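Local coordinates for hemolysin-related protein (Vibrio cholerae serotype O1, PDB 5V6F) that binds mannotriose through the second beta-prism lectin domain of RbmC, the part present here, and probably targets host glycans, at residues 17-22 with 120-125; 66-71 with 83-88. One frame throughout, in Å; residues are numbered along the deposited sequence.

Interaction 1 (17-22 with 120-125); sequences RVVTAD and KQINVW
Val18 and Gln121 face each other as an antiparallel non-hydrogen-bonded pair in one four-stranded sheet of the beta-prism fold, where strand 13-18 forms an edge and strand 121-126 lies inside it. The Gln121 side chain is extended and slants past that of Val18 on the same face of the sheet. Its CB passes 4.0 Å from Arg17 O, and CG, anti to the backbone N (chi1 177°), comes closer, 3.6 Å from the same oxygen. At the tip the amide divides its contacts: OE1 lies 3.9 Å from Val18 CG2, while NE2 donates to Asn123 OD1 two residues along its own strand, at 2.8 Å. That bond helps set the rotation of the amide, and Asn123 ND2 in turn bonds to Gln135 on the next strand.

The neighbouring pair, Arg17 and Ile122, is closed by two backbone bonds, of which Ile122 N to Arg17 O is nearly straight (174°). Arg17 CB approaches Ile122 O, but the chain bends at chi2 and carries the guanidinium off from strand 121-126, with NE bound to Asn42 O. Past the strand end, Val19 points its CB toward segment 120-125, and its CG2 reaches Ile122 CG1 at 4.2 Å. Lys120 and Gln121 form a classic bulge opposite Val137. Lys120 O accepts Val19 N at 2.9 Å from 47° above its carbonyl plane; a water also donates to Lys120 O and, at 2.8 Å, to Val19 O.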
ATOM      1  N   ARG A  17      -3.266  11.274  -1.211  1.00  7.07           N
ATOM      2  CA  ARG A  17      -2.943  11.211  -2.634  1.00  8.73           C
ATOM      3  C   ARG A  17      -4.217  10.961  -3.428  1.00  5.96           C
ATOM      4  O   ARG A  17      -4.841   9.900  -3.305  1.00  5.20           O
ATOM      5  CB  ARG A  17      -1.893  10.137  -2.906  1.00  9.36           C
ATOM      6  CG  ARG A  17      -0.499  10.503  -2.379  1.00  8.14           C
ATOM      7  CD  ARG A  17       0.055  11.754  -3.075  1.00 12.57           C
ATOM      8  NE  ARG A  17       1.353  12.183  -2.554  1.00 12.81           N
ATOM      9  CZ  ARG A  17       1.531  13.119  -1.627  1.00  9.18           C
ATOM     10  NH1 ARG A  17       0.499  13.746  -1.078  1.00 10.74           N
ATOM     11  NH2 ARG A  17       2.760  13.430  -1.237  1.00 12.79           N
ATOM     12  N   VAL A  18      -4.595  11.941  -4.235  1.00  5.07           N
ATOM     13  CA  VAL A  18      -5.816  11.878  -5.025  1.00  5.11           C
ATOM     14  C   VAL A  18      -5.584  10.989  -6.234  1.00  4.54           C
ATOM     15  O   VAL A  18      -4.548  11.076  -6.907  1.00  4.86           O
ATOM     16  CB  VAL A  18      -6.257  13.296  -5.435  1.00  6.67           C
ATOM     17  CG1 VAL A  18      -7.421  13.250  -6.408  1.00  9.37           C
ATOM     18  CG2 VAL A  18      -6.627  14.108  -4.201  1.00 13.05           C
ATOM     19  N   VAL A  19      -6.552  10.121  -6.508  1.00  5.32           N
ATOM     20  CA  VAL A  19      -6.493   9.244  -7.670  1.00  2.25           C
ATOM     21  C   VAL A  19      -6.911  10.032  -8.904  1.00  2.64           C
ATOM     22  O   VAL A  19      -7.972  10.672  -8.922  1.00  5.08           O
ATOM     23  CB  VAL A  19      -7.387   8.013  -7.467  1.00  4.48           C
ATOM     24  CG1 VAL A  19      -7.279   7.089  -8.657  1.00  1.80           C
ATOM     25  CG2 VAL A  19      -7.007   7.285  -6.184  1.00  4.91           C
ATOM     26  N   THR A  20      -6.086   9.981  -9.943  1.00  3.97           N
ATOM     27  CA  THR A  20      -6.381  10.697 -11.174  1.00  4.64           C
ATOM     28  C   THR A  20      -7.373   9.911 -12.023  1.00  5.82           C
ATOM     29  O   THR A  20      -7.747   8.778 -11.711  1.00  4.23           O
ATOM     30  CB  THR A  20      -5.109  10.942 -11.981  1.00  6.53           C
ATOM     31  OG1 THR A  20      -4.654   9.693 -12.526  1.00  6.43           O
ATOM     32  CG2 THR A  20      -4.020  11.568 -11.113  1.00 10.99           C
ATOM     33  N   ALA A  21      -7.776  10.511 -13.144  1.00  4.99           N
ATOM     34  CA  ALA A  21      -8.646   9.820 -14.089  1.00  4.58           C
ATOM     35  C   ALA A  21      -8.037   8.516 -14.589  1.00  5.61           C
ATOM     36  O   ALA A  21      -8.769   7.661 -15.101  1.00  7.57           O
ATOM     37  CB  ALA A  21      -8.961  10.733 -15.277  1.00  7.93           C
ATOM     38  N   ASP A  22      -6.720   8.343 -14.464  1.00  7.39           N
ATOM     39  CA  ASP A  22      -6.085   7.103 -14.893  1.00  8.66           C
ATOM     40  C   ASP A  22      -6.282   5.957 -13.905  1.00  7.16           C
ATOM     41  O   ASP A  22      -5.998   4.808 -14.257  1.00  6.73           O
ATOM     42  CB  ASP A  22      -4.588   7.330 -15.126  1.00  7.96           C
ATOM     43  CG  ASP A  22      -4.314   8.227 -16.323  1.00 12.13           C
ATOM     44  OD1 ASP A  22      -5.077   8.161 -17.308  1.00 16.26           O
ATOM     45  OD2 ASP A  22      -3.335   8.998 -16.273  1.00 14.38           O
ATOM     46  N   LYS A 120     -11.339   7.315  -4.714  1.00  2.64           N
ATOM     47  CA  LYS A 120     -10.983   8.655  -5.161  1.00  3.08           C
ATOM     48  C   LYS A 120      -9.700   9.173  -4.532  1.00  4.48           C
ATOM     49  O   LYS A 120      -9.099  10.111  -5.067  1.00  4.15           O
ATOM     50  CB  LYS A 120     -12.125   9.640  -4.868  1.00  2.80           C
ATOM     51  CG  LYS A 120     -12.277  10.047  -3.408  1.00  5.68           C
ATOM     52  CD  LYS A 120     -13.529  10.892  -3.211  1.00  4.70           C
ATOM     53  CE  LYS A 120     -13.631  11.437  -1.792  1.00  8.08           C
ATOM     54  NZ  LYS A 120     -14.974  12.027  -1.517  1.00  8.75           N
ATOM     55  N   GLN A 121      -9.253   8.568  -3.436  1.00  3.67           N
ATOM     56  CA  GLN A 121      -8.096   9.064  -2.710  1.00  2.98           C
ATOM     57  C   GLN A 121      -7.512   7.916  -1.904  1.00  3.52           C
ATOM     58  O   GLN A 121      -8.236   7.027  -1.449  1.00  4.92           O
ATOM     59  CB  GLN A 121      -8.491  10.243  -1.809  1.00  2.53           C
ATOM     60  CG  GLN A 121      -7.385  10.814  -0.935  1.00  4.77           C
ATOM     61  CD  GLN A 121      -7.836  12.050  -0.181  1.00 11.77           C
ATOM     62  OE1 GLN A 121      -8.147  13.080  -0.783  1.00 15.17           O
ATOM     63  NE2 GLN A 121      -7.883  11.954   1.142  1.00  5.62           N
ATOM     64  N   ILE A 122      -6.190   7.929  -1.763  1.00  4.04           N
ATOM     65  CA  ILE A 122      -5.477   7.007  -0.892  1.00  3.49           C
ATOM     66  C   ILE A 122      -4.807   7.845   0.183  1.00  3.99           C
ATOM     67  O   ILE A 122      -4.023   8.753  -0.127  1.00  4.40           O
ATOM     68  CB  ILE A 122      -4.436   6.166  -1.648  1.00  4.76           C
ATOM     69  CG1 ILE A 122      -5.060   5.498  -2.878  1.00  5.29           C
ATOM     70  CG2 ILE A 122      -3.834   5.113  -0.708  1.00  2.36           C
ATOM     71  CD1 ILE A 122      -4.059   4.740  -3.746  1.00  3.89           C
ATOM     72  N   ASN A 123      -5.131   7.564   1.437  1.00  2.70           N
ATOM     73  CA  ASN A 123      -4.390   8.125   2.550  1.00  3.31           C
ATOM     74  C   ASN A 123      -3.242   7.181   2.868  1.00  2.95           C
ATOM     75  O   ASN A 123      -3.415   5.961   2.857  1.00  3.40           O
ATOM     76  CB  ASN A 123      -5.290   8.318   3.771  1.00  3.62           C
ATOM     77  CG  ASN A 123      -6.435   9.277   3.502  1.00  5.03           C
ATOM     78  OD1 ASN A 123      -6.282  10.251   2.768  1.00  6.36           O
ATOM     79  ND2 ASN A 123      -7.588   9.003   4.095  1.00  6.22           N
ATOM     80  N   VAL A 124      -2.060   7.748   3.105  1.00  4.39           N
ATOM     81  CA  VAL A 124      -0.848   6.975   3.340  1.00  2.32           C
ATOM     82  C   VAL A 124      -0.150   7.536   4.568  1.00  5.08           C
ATOM     83  O   VAL A 124       0.054   8.750   4.669  1.00  4.55           O
ATOM     84  CB  VAL A 124       0.107   7.014   2.130  1.00  6.20           C
ATOM     85  CG1 VAL A 124       1.299   6.096   2.367  1.00  4.67           C
ATOM     86  CG2 VAL A 124      -0.631   6.635   0.849  1.00  4.04           C
ATOM     87  N   TRP A 125       0.226   6.653   5.488  1.00  4.62           N
ATOM     88  CA  TRP A 125       0.955   7.030   6.692  1.00  7.12           C
ATOM     89  C   TRP A 125       2.393   6.547   6.564  1.00  4.19           C
ATOM     90  O   TRP A 125       2.633   5.358   6.322  1.00  4.23           O
ATOM     91  CB  TRP A 125       0.293   6.440   7.939  1.00  5.21           C
ATOM     92  CG  TRP A 125      -0.997   7.107   8.308  1.00  6.10           C
ATOM     93  CD1 TRP A 125      -1.177   8.062   9.268  1.00  5.48           C
ATOM     94  CD2 TRP A 125      -2.289   6.875   7.725  1.00  6.53           C
ATOM     95  NE1 TRP A 125      -2.499   8.434   9.322  1.00  6.28           N
ATOM     96  CE2 TRP A 125      -3.201   7.722   8.385  1.00  5.83           C
ATOM     97  CE3 TRP A 125      -2.759   6.035   6.711  1.00  5.53           C
ATOM     98  CZ2 TRP A 125      -4.559   7.755   8.062  1.00  6.64           C
ATOM     99  CZ3 TRP A 125      -4.108   6.067   6.394  1.00  7.46           C
ATOM    100  CH2 TRP A 125      -4.991   6.922   7.068  1.00  8.03           C
TER
HETATM  101  O   HOH W   1     -10.318  11.098  -7.443  1.00  5.96           O

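Interaction 2 (66-71 with 83-88); sequences QSVEVT and VAIKFT
Thr88 O is gripped by two backbone N-H groups of the facing strand: Gln66 N at 2.8 Å, lying in the carbonyl plane, and Ser67 N, tilted 18° from it. This is a classic beta bulge. A second one closes the other end of the segment pair, where Thr71 O takes both Val83 N and Ala84 N. Between the bulges the two strands of this beta hairpin run antiparallel, 4.7 Å apart at the closest approach of their axes, and Glu69 with Lys86 forms the central hydrogen-bonded pair.

The two sheet faces differ in chemistry. On one, Val68 and Phe87 stand next to each other and project in the same direction, with Val68 CG1 3.8 Å from Phe87 CD2. Ile85 CG2, anti to its own backbone N, sits over one face of the Phe87 ring, two residues on in the same strand, displaced toward its rim, and meets Val70 CG2 across the pair at 4.2 Å. Leu27, from another sheet of the prism, packs on Ile85 and Phe87, and Met25 on Phe87.

On the other face, Ser67 OG rests 3.5 Å from Thr88 CB. The extended chains of Glu69 and Lys86 cross obliquely, bringing Glu69 OE1 3.9 Å from Lys86 CD. Glu69 OE1 stays 4.7 Å from Lys86 NZ; a water donates to OE1 and accepts a weak bond from NZ. The charges probably attract only modestly, adding little beside eight backbone bonds and the apolar layer.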
ATOM      1  N   GLN A  66     -10.488  -5.682  -6.984  1.00  4.16           N
ATOM      2  CA  GLN A  66     -11.574  -6.332  -6.265  1.00  4.90           C
ATOM      3  C   GLN A  66     -11.346  -6.329  -4.759  1.00  6.60           C
ATOM      4  O   GLN A  66     -12.242  -5.946  -4.004  1.00  6.02           O
ATOM      5  CB  GLN A  66     -11.761  -7.772  -6.761  1.00  6.29           C
ATOM      6  CG  GLN A  66     -12.844  -8.540  -6.006  1.00  9.53           C
ATOM      7  CD  GLN A  66     -13.105  -9.920  -6.580  1.00 34.31           C
ATOM      8  OE1 GLN A  66     -12.549 -10.294  -7.613  1.00 45.83           O
ATOM      9  NE2 GLN A  66     -13.955 -10.685  -5.906  1.00 48.47           N
ATOM     10  N   SER A  67     -10.159  -6.726  -4.306  1.00  4.21           N
ATOM     11  CA  SER A  67      -9.903  -6.819  -2.876  1.00  5.44           C
ATOM     12  C   SER A  67      -8.411  -6.707  -2.608  1.00  7.12           C
ATOM     13  O   SER A  67      -7.578  -6.887  -3.502  1.00  5.26           O
ATOM     14  CB  SER A  67     -10.440  -8.135  -2.309  1.00  6.30           C
ATOM     15  OG  SER A  67      -9.743  -9.238  -2.868  1.00  9.76           O
ATOM     16  N   VAL A  68      -8.086  -6.415  -1.350  1.00  5.77           N
ATOM     17  CA  VAL A  68      -6.707  -6.397  -0.884  1.00  4.17           C
ATOM     18  C   VAL A  68      -6.585  -7.308   0.326  1.00  6.14           C
ATOM     19  O   VAL A  68      -7.525  -7.472   1.110  1.00  6.40           O
ATOM     20  CB  VAL A  68      -6.215  -4.974  -0.534  1.00  4.73           C
ATOM     21  CG1 VAL A  68      -6.143  -4.114  -1.787  1.00  6.31           C
ATOM     22  CG2 VAL A  68      -7.119  -4.325   0.516  1.00  8.13           C
ATOM     23  N   GLU A  69      -5.409  -7.910   0.459  1.00  3.80           N
ATOM     24  CA  GLU A  69      -5.013  -8.680   1.631  1.00  4.77           C
ATOM     25  C   GLU A  69      -3.701  -8.065   2.090  1.00  2.64           C
ATOM     26  O   GLU A  69      -2.680  -8.208   1.411  1.00  5.04           O
ATOM     27  CB  GLU A  69      -4.858 -10.160   1.284  1.00  5.15           C
ATOM     28  CG  GLU A  69      -4.573 -11.087   2.440  1.00  7.33           C
ATOM     29  CD  GLU A  69      -4.494 -12.532   1.990  1.00 11.98           C
ATOM     30  OE1 GLU A  69      -3.401 -12.972   1.577  1.00 17.63           O
ATOM     31  OE2 GLU A  69      -5.534 -13.222   2.020  1.00 18.81           O
ATOM     32  N   VAL A  70      -3.734  -7.348   3.211  1.00  2.45           N
ATOM     33  CA  VAL A  70      -2.617  -6.525   3.661  1.00  2.96           C
ATOM     34  C   VAL A  70      -1.969  -7.210   4.852  1.00  5.74           C
ATOM     35  O   VAL A  70      -2.630  -7.455   5.869  1.00  3.41           O
ATOM     36  CB  VAL A  70      -3.074  -5.107   4.034  1.00  3.77           C
ATOM     37  CG1 VAL A  70      -1.885  -4.253   4.477  1.00  5.38           C
ATOM     38  CG2 VAL A  70      -3.791  -4.453   2.863  1.00  4.58           C
ATOM     39  N   THR A  71      -0.680  -7.507   4.735  1.00  2.83           N
ATOM     40  CA  THR A  71       0.088  -8.089   5.828  1.00  4.21           C
ATOM     41  C   THR A  71       0.963  -7.004   6.447  1.00  4.78           C
ATOM     42  O   THR A  71       1.745  -6.351   5.746  1.00  3.46           O
ATOM     43  CB  THR A  71       0.938  -9.263   5.344  1.00  4.63           C
ATOM     44  OG1 THR A  71       0.096 -10.234   4.712  1.00  5.50           O
ATOM     45  CG2 THR A  71       1.660  -9.927   6.516  1.00  5.57           C
ATOM     46  N   VAL A  83       4.144  -4.773   5.281  1.00  2.37           N
ATOM     47  CA  VAL A  83       5.217  -5.504   4.627  1.00  2.96           C
ATOM     48  C   VAL A  83       4.776  -6.163   3.325  1.00  1.26           C
ATOM     49  O   VAL A  83       5.628  -6.405   2.458  1.00  2.07           O
ATOM     50  CB  VAL A  83       5.855  -6.548   5.571  1.00  2.41           C
ATOM     51  CG1 VAL A  83       6.541  -5.839   6.738  1.00  2.09           C
ATOM     52  CG2 VAL A  83       4.827  -7.558   6.076  1.00  3.81           C
ATOM     53  N   ALA A  84       3.482  -6.431   3.140  1.00  3.09           N
ATOM     54  CA  ALA A  84       3.025  -7.038   1.901  1.00  3.84           C
ATOM     55  C   ALA A  84       1.582  -6.641   1.632  1.00  3.18           C
ATOM     56  O   ALA A  84       0.783  -6.469   2.558  1.00  3.66           O
ATOM     57  CB  ALA A  84       3.146  -8.565   1.947  1.00  5.60           C
ATOM     58  N   ILE A  85       1.260  -6.496   0.348  1.00  3.43           N
ATOM     59  CA  ILE A  85      -0.115  -6.303  -0.101  1.00  2.45           C
ATOM     60  C   ILE A  85      -0.365  -7.237  -1.269  1.00  2.64           C
ATOM     61  O   ILE A  85       0.365  -7.203  -2.268  1.00  3.65           O
ATOM     62  CB  ILE A  85      -0.414  -4.856  -0.532  1.00  1.86           C
ATOM     63  CG1 ILE A  85      -0.012  -3.860   0.552  1.00  3.34           C
ATOM     64  CG2 ILE A  85      -1.907  -4.709  -0.844  1.00  3.66           C
ATOM     65  CD1 ILE A  85       0.049  -2.438   0.056  1.00  3.90           C
ATOM     66  N   LYS A  86      -1.406  -8.053  -1.152  1.00  3.88           N
ATOM     67  CA  LYS A  86      -1.890  -8.864  -2.256  1.00  3.84           C
ATOM     68  C   LYS A  86      -3.113  -8.179  -2.854  1.00  4.75           C
ATOM     69  O   LYS A  86      -4.116  -7.977  -2.162  1.00  3.91           O
ATOM     70  CB  LYS A  86      -2.233 -10.276  -1.790  1.00  4.98           C
ATOM     71  CG  LYS A  86      -2.780 -11.172  -2.881  1.00  4.78           C
ATOM     72  CD  LYS A  86      -3.139 -12.541  -2.335  1.00 11.76           C
ATOM     73  CE  LYS A  86      -3.975 -13.324  -3.320  1.00 11.57           C
ATOM     74  NZ  LYS A  86      -4.455 -14.607  -2.730  1.00 20.67           N
ATOM     75  N   PHE A  87      -3.019  -7.811  -4.128  1.00  5.39           N
ATOM     76  CA  PHE A  87      -4.112  -7.183  -4.858  1.00  6.04           C
ATOM     77  C   PHE A  87      -4.790  -8.237  -5.726  1.00  2.52           C
ATOM     78  O   PHE A  87      -4.142  -8.839  -6.586  1.00  5.60           O
ATOM     79  CB  PHE A  87      -3.600  -6.039  -5.737  1.00  4.94           C
ATOM     80  CG  PHE A  87      -2.874  -4.951  -4.985  1.00  4.66           C
ATOM     81  CD1 PHE A  87      -1.513  -5.037  -4.755  1.00  4.48           C
ATOM     82  CD2 PHE A  87      -3.547  -3.818  -4.557  1.00  5.38           C
ATOM     83  CE1 PHE A  87      -0.841  -4.023  -4.087  1.00  6.33           C
ATOM     84  CE2 PHE A  87      -2.880  -2.802  -3.883  1.00  5.78           C
ATOM     85  CZ  PHE A  87      -1.529  -2.904  -3.655  1.00  6.79           C
ATOM     86  N   THR A  88      -6.083  -8.462  -5.501  1.00  3.17           N
ATOM     87  CA  THR A  88      -6.887  -9.341  -6.342  1.00  2.63           C
ATOM     88  C   THR A  88      -7.776  -8.484  -7.234  1.00  5.00           C
ATOM     89  O   THR A  88      -8.480  -7.594  -6.744  1.00  4.78           O
ATOM     90  CB  THR A  88      -7.734 -10.304  -5.504  1.00  5.09           C
ATOM     91  OG1 THR A  88      -6.878 -11.138  -4.714  1.00  6.06           O
ATOM     92  CG2 THR A  88      -8.586 -11.198  -6.393  1.00  7.63           C
TER
HETATM   93  O   HOH W   2      -3.290 -15.357   0.276  1.00 27.09           O

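In the fold
Interactions 1 and 2 belong to two different sheets of the same beta-prism; their centres are about 17 Å apart and their nearest atoms about 8 Å, without touching. Interaction 1 joins strands distant in sequence, 13-18 and 121-126, whereas interaction 2 holds together a local hairpin that lies between them along the chain. In each contact one strand leads toward the glycan pocket: 65-75 ends at Tyr75, with Trp77 in the hairpin turn, and 121-126 leads into the turn holding Trp129. Neither contact binds the sugar through its own residues; in interaction 2 the side chain of Val83 is about 8 Å from a bound alpha-mannose.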